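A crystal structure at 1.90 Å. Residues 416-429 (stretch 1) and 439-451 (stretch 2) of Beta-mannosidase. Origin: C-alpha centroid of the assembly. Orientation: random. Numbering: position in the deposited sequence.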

# COMPACT_ATOMS: atom_id res chain seq x y z
N PHE A 416 8.09 17.22 29.57
CA PHE A 416 9.20 16.38 29.97
C PHE A 416 10.36 17.21 30.54
O PHE A 416 10.51 18.34 30.22
N ASN A 417 11.16 16.64 31.42
CA ASN A 417 12.49 17.16 31.69
C ASN A 417 13.56 16.10 31.54
O ASN A 417 14.74 16.40 31.69
N MET A 418 13.17 14.87 31.15
CA MET A 418 14.11 13.76 31.02
C MET A 418 13.62 12.74 30.00
O MET A 418 12.40 12.50 29.88
N LEU A 419 14.58 12.19 29.25
CA LEU A 419 14.44 10.95 28.52
C LEU A 419 15.46 9.94 29.03
O LEU A 419 16.64 10.28 29.28
N ARG A 420 15.04 8.68 29.14
CA ARG A 420 15.97 7.60 29.28
C ARG A 420 16.32 7.06 27.93
O ARG A 420 15.44 6.54 27.24
N VAL A 421 17.59 7.17 27.55
CA VAL A 421 18.09 6.67 26.29
C VAL A 421 18.39 5.17 26.49
O VAL A 421 19.46 4.77 26.92
N TRP A 422 17.39 4.37 26.13
CA TRP A 422 17.30 2.96 26.38
C TRP A 422 18.39 2.14 25.70
O TRP A 422 18.73 2.40 24.55
N SER A 423 18.94 1.16 26.40
CA SER A 423 19.88 0.19 25.77
C SER A 423 19.12 -1.09 25.46
O SER A 423 18.37 -1.56 26.31
N SER A 424 19.31 -1.70 24.28
CA SER A 424 20.25 -1.31 23.25
C SER A 424 19.61 -1.21 21.90
O SER A 424 19.12 -2.21 21.34
N GLY A 425 19.40 0.06 21.59
CA GLY A 425 19.77 0.73 20.35
C GLY A 425 21.24 1.12 20.43
O GLY A 425 22.13 0.25 20.32
N THR A 426 21.52 2.40 20.62
CA THR A 426 22.88 2.85 20.43
C THR A 426 23.31 4.08 21.21
O THR A 426 22.47 4.77 21.77
N TYR A 427 24.63 4.38 21.17
CA TYR A 427 25.16 5.66 21.65
C TYR A 427 24.78 6.74 20.66
O TYR A 427 25.13 6.65 19.50
N LEU A 428 24.07 7.77 21.13
CA LEU A 428 23.58 8.79 20.24
C LEU A 428 24.70 9.63 19.68
O LEU A 428 25.69 9.95 20.37
N PRO A 429 24.56 10.01 18.42
CA PRO A 429 25.54 10.93 17.85
C PRO A 429 25.52 12.29 18.53
O PRO A 429 24.50 12.68 19.09
N ARG A 439 17.83 22.59 24.55
CA ARG A 439 16.44 22.59 24.99
C ARG A 439 16.28 22.27 26.48
O ARG A 439 15.22 22.50 27.06
N GLY A 440 17.29 21.69 27.09
CA GLY A 440 17.20 21.35 28.52
C GLY A 440 16.53 20.04 28.90
O GLY A 440 15.89 19.94 29.95
N VAL A 441 16.68 19.02 28.05
CA VAL A 441 16.14 17.71 28.34
C VAL A 441 17.28 16.85 28.89
O VAL A 441 18.28 16.59 28.20
N LEU A 442 17.16 16.38 30.14
CA LEU A 442 18.19 15.49 30.69
C LEU A 442 18.15 14.16 29.99
O LEU A 442 17.04 13.63 29.76
N LEU A 443 19.32 13.62 29.62
CA LEU A 443 19.44 12.33 28.99
C LEU A 443 20.11 11.30 29.90
O LEU A 443 21.34 11.27 30.02
N TRP A 444 19.32 10.43 30.49
CA TRP A 444 19.85 9.33 31.21
C TRP A 444 20.34 8.33 30.19
O TRP A 444 19.54 7.74 29.55
N SER A 445 21.63 8.07 30.13
CA SER A 445 22.23 7.29 29.10
C SER A 445 22.75 5.95 29.54
O SER A 445 22.96 5.73 30.72
N GLU A 446 22.89 5.05 28.57
CA GLU A 446 23.20 3.65 28.89
C GLU A 446 24.22 3.07 27.93
O GLU A 446 24.35 3.52 26.79
N PHE A 447 24.97 2.08 28.41
CA PHE A 447 25.87 1.31 27.56
C PHE A 447 25.10 0.20 26.82
O PHE A 447 24.10 -0.31 27.34
N GLN A 448 25.56 -0.20 25.62
CA GLN A 448 24.72 -1.06 24.76
C GLN A 448 24.68 -2.53 25.18
O GLN A 448 25.20 -3.41 24.51
N PHE A 449 24.06 -2.81 26.31
CA PHE A 449 23.91 -4.16 26.78
C PHE A 449 22.49 -4.34 27.35
O PHE A 449 22.05 -3.52 28.16
N SER A 450 21.78 -5.39 26.93
CA SER A 450 20.33 -5.40 27.11
C SER A 450 19.60 -6.76 27.08
O SER A 450 19.63 -7.47 26.07
N ASP A 451 18.99 -7.12 28.21
CA ASP A 451 18.06 -8.22 28.30
C ASP A 451 18.67 -9.58 27.90
O ASP A 451 18.01 -10.45 27.33

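Packing of residues 416-429 against 439-451 of Beta-mannosidase, where strands 418-421 and 442-446 run parallel, in register from Met418 beside Leu442 to Arg420 beside Trp444. Asn417 (chi1 p) points its side chain away and contributes its backbone: Leu442 N donates to Asn417 O at 2.9 Å. Met418, extended (t, t) before its last torsion turns to m, shares one face of the sheet with Leu442, Arg420 and Trp444; its CE lies 4.1 Å from Leu442 CB, and its SD meets the edge of the indole, 4.3 Å from Trp444 CE3. Leu419 (m, t) lies on the other face, with CG 4.0 Å from Val441 CG1 and CB 3.9 Å from Leu443 CD2. Leu419 N donates to Leu442 O at 2.9 Å. Trp444 N donates to Leu419 O, also at 2.9 Å.

Arg420 is stretched out (t, t, t), which lays its aliphatic part over the indole of Trp444 (chi1 t): Arg420 CD makes a CH-pi contact, 3.8 Å from the centroid of the Trp444 five-membered ring. The chain then delivers its guanidinium to Glu446 (m, t) in a salt bridge, with Arg420 NE 2.6 Å from Glu446 OE2 and Arg420 NH2 3.1 Å from Glu446 OE1. Trp444 NE1 also donates to Glu446 OE2, at 2.8 Å. Val421 (t) points toward stretch 2, its CG2 4.1 Å from Leu443 CD2; Val421 N closes the strand ladder on Trp444 O at 2.9 Å.

Trp422 (t) starts away, but its ring returns to place CZ2 3.6 Å from Ser450 OG. Ser423 (p) points inward and gives its hydroxyl proton to the same carboxylate, Ser423 OG to Glu446 OE1 at 2.8 Å, while Ser450 OG (chi1 t) donates to Ser423 O at 2.7 Å. A cis peptide precedes Ser424 (t), whose CB also points toward stretch 2 and lies 4.0 Å from Ser450 CB; its OG comes within 3.1 Å of Gln448 OE1.

Gln448 (m, m) is the most extensively covered residue of the contact. Its amide end reaches the turn at Gly425 and Thr426, where one water donates to Trp422 O (2.9 Å) and Thr426 O (2.7 Å) and accepts from Gln448 NE2 (3.1 Å). Tyr427 (m) brings its ring across: Gln448 CG sits over one face, 3.8 Å from the centroid of the Tyr427 ring, Gln448 N donates to Tyr427 OH at 3.2 Å, and Tyr427 CE1 packs 3.9 Å from Phe447 CD1. Leu428 (m, t) ends the contact, its CD1 4.4 Å from Leu443 CD1.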

# COMPACT_ATOMS: atom_id res chain seq x y z
CB PHE A 416 9.75 15.56 28.77
CG PHE A 416 8.95 14.36 28.39
CD1 PHE A 416 7.59 14.36 28.40
CD2 PHE A 416 9.57 13.25 27.95
CE1 PHE A 416 6.89 13.27 27.98
CE2 PHE A 416 8.88 12.17 27.55
CZ PHE A 416 7.54 12.18 27.55
CB ASN A 417 12.57 17.86 33.05
CG ASN A 417 12.12 16.98 34.17
OD1 ASN A 417 12.30 15.79 34.11
ND2 ASN A 417 11.43 17.55 35.14
CB MET A 418 14.29 13.06 32.40
CG MET A 418 15.35 11.98 32.42
SD MET A 418 15.56 11.25 34.07
CE MET A 418 16.73 12.35 34.81
CB LEU A 419 14.63 11.13 26.99
CG LEU A 419 13.67 12.06 26.28
CD1 LEU A 419 14.14 12.38 24.86
CD2 LEU A 419 12.28 11.49 26.23
CB ARG A 420 15.38 6.47 30.12
CG ARG A 420 16.18 5.19 29.97
CD ARG A 420 15.87 4.27 31.13
NE ARG A 420 16.53 2.97 30.98
CZ ARG A 420 15.94 1.79 30.85
NH1 ARG A 420 14.62 1.66 30.80
NH2 ARG A 420 16.68 0.71 30.76
CB VAL A 421 19.32 7.44 25.78
CG1 VAL A 421 19.68 6.99 24.37
CG2 VAL A 421 19.05 8.91 25.77
CB TRP A 422 15.91 2.49 25.89
CG TRP A 422 15.72 0.99 25.94
CD1 TRP A 422 15.34 0.26 27.04
CD2 TRP A 422 15.90 0.07 24.87
NE1 TRP A 422 15.24 -1.07 26.70
CE2 TRP A 422 15.59 -1.22 25.38
CE3 TRP A 422 16.31 0.18 23.54
CZ2 TRP A 422 15.69 -2.38 24.60
CZ3 TRP A 422 16.39 -0.96 22.76
CH2 TRP A 422 16.09 -2.23 23.29
CB SER A 423 21.10 -0.08 26.69
OG SER A 423 20.69 -0.57 27.99
CB SER A 424 21.45 -2.27 23.16
OG SER A 424 22.22 -2.08 21.94
CB THR A 426 23.06 3.14 18.93
OG1 THR A 426 24.46 3.12 18.61
CG2 THR A 426 22.50 4.45 18.56
CB TYR A 427 26.71 5.65 21.88
CG TYR A 427 27.18 4.49 22.72
CD1 TYR A 427 27.12 4.55 24.10
CD2 TYR A 427 27.61 3.31 22.13
CE1 TYR A 427 27.51 3.47 24.88
CE2 TYR A 427 28.02 2.23 22.89
CZ TYR A 427 27.94 2.31 24.26
OH TYR A 427 28.32 1.20 24.99
CB LEU A 428 22.54 9.72 20.92
CG LEU A 428 21.28 9.06 21.50
CD1 LEU A 428 20.38 10.13 22.06
CD2 LEU A 428 20.53 8.23 20.46
CB PRO A 429 25.08 11.05 16.38
CG PRO A 429 24.28 9.83 16.12
CD PRO A 429 23.63 9.47 17.43
CB ARG A 439 15.63 21.53 24.21
CG ARG A 439 15.44 21.87 22.75
CD ARG A 439 14.83 20.71 22.00
NE ARG A 439 14.60 21.00 20.57
CZ ARG A 439 13.41 21.21 20.00
NH1 ARG A 439 12.29 21.21 20.72
NH2 ARG A 439 13.34 21.42 18.69
CB VAL A 441 15.49 17.10 27.07
CG1 VAL A 441 14.84 15.76 27.35
CG2 VAL A 441 14.49 18.07 26.43
CB LEU A 442 17.96 15.27 32.21
CG LEU A 442 18.28 16.50 33.07
CD1 LEU A 442 17.88 16.28 34.54
CD2 LEU A 442 19.77 16.81 32.98
CB LEU A 443 20.23 12.42 27.66
CG LEU A 443 19.56 13.22 26.59
CD1 LEU A 443 20.29 13.20 25.26
CD2 LEU A 443 18.10 12.85 26.47
CB TRP A 444 18.75 8.77 32.08
CG TRP A 444 18.76 7.33 32.45
CD1 TRP A 444 19.51 6.31 31.94
CD2 TRP A 444 17.99 6.75 33.48
NE1 TRP A 444 19.21 5.15 32.56
CE2 TRP A 444 18.28 5.38 33.52
CE3 TRP A 444 17.02 7.24 34.34
CZ2 TRP A 444 17.68 4.50 34.41
CZ3 TRP A 444 16.44 6.37 35.24
CH2 TRP A 444 16.74 5.03 35.25
CB SER A 445 23.32 8.08 28.37
OG SER A 445 22.80 9.32 28.04
CB GLU A 446 21.91 2.81 28.92
CG GLU A 446 20.94 3.29 30.01
CD GLU A 446 19.78 2.34 30.35
OE1 GLU A 446 19.49 1.35 29.67
OE2 GLU A 446 19.11 2.63 31.35
CB PHE A 447 27.00 0.69 28.40
CG PHE A 447 27.86 1.70 29.16
CD1 PHE A 447 28.05 2.99 28.70
CD2 PHE A 447 28.51 1.30 30.32
CE1 PHE A 447 28.85 3.87 29.39
CE2 PHE A 447 29.32 2.19 31.02
CZ PHE A 447 29.48 3.48 30.56
CB GLN A 448 25.10 -0.86 23.29
CG GLN A 448 25.10 0.61 22.86
CD GLN A 448 23.81 1.32 23.21
OE1 GLN A 448 22.73 0.78 23.03
NE2 GLN A 448 23.91 2.55 23.69
CB PHE A 449 24.94 -4.46 27.88
CG PHE A 449 26.37 -4.30 27.43
CD1 PHE A 449 27.07 -5.38 26.88
CD2 PHE A 449 27.02 -3.08 27.57
CE1 PHE A 449 28.41 -5.23 26.49
CE2 PHE A 449 28.33 -2.92 27.17
CZ PHE A 449 29.03 -4.01 26.62
CB SER A 450 19.73 -4.41 26.08
OG SER A 450 18.33 -4.29 26.22
CB ASP A 451 16.84 -7.91 27.43
CG ASP A 451 15.64 -8.76 27.79
OD1 ASP A 451 15.56 -9.29 28.93
OD2 ASP A 451 14.76 -8.92 26.90
O HOH W 1 21.14 3.84 23.91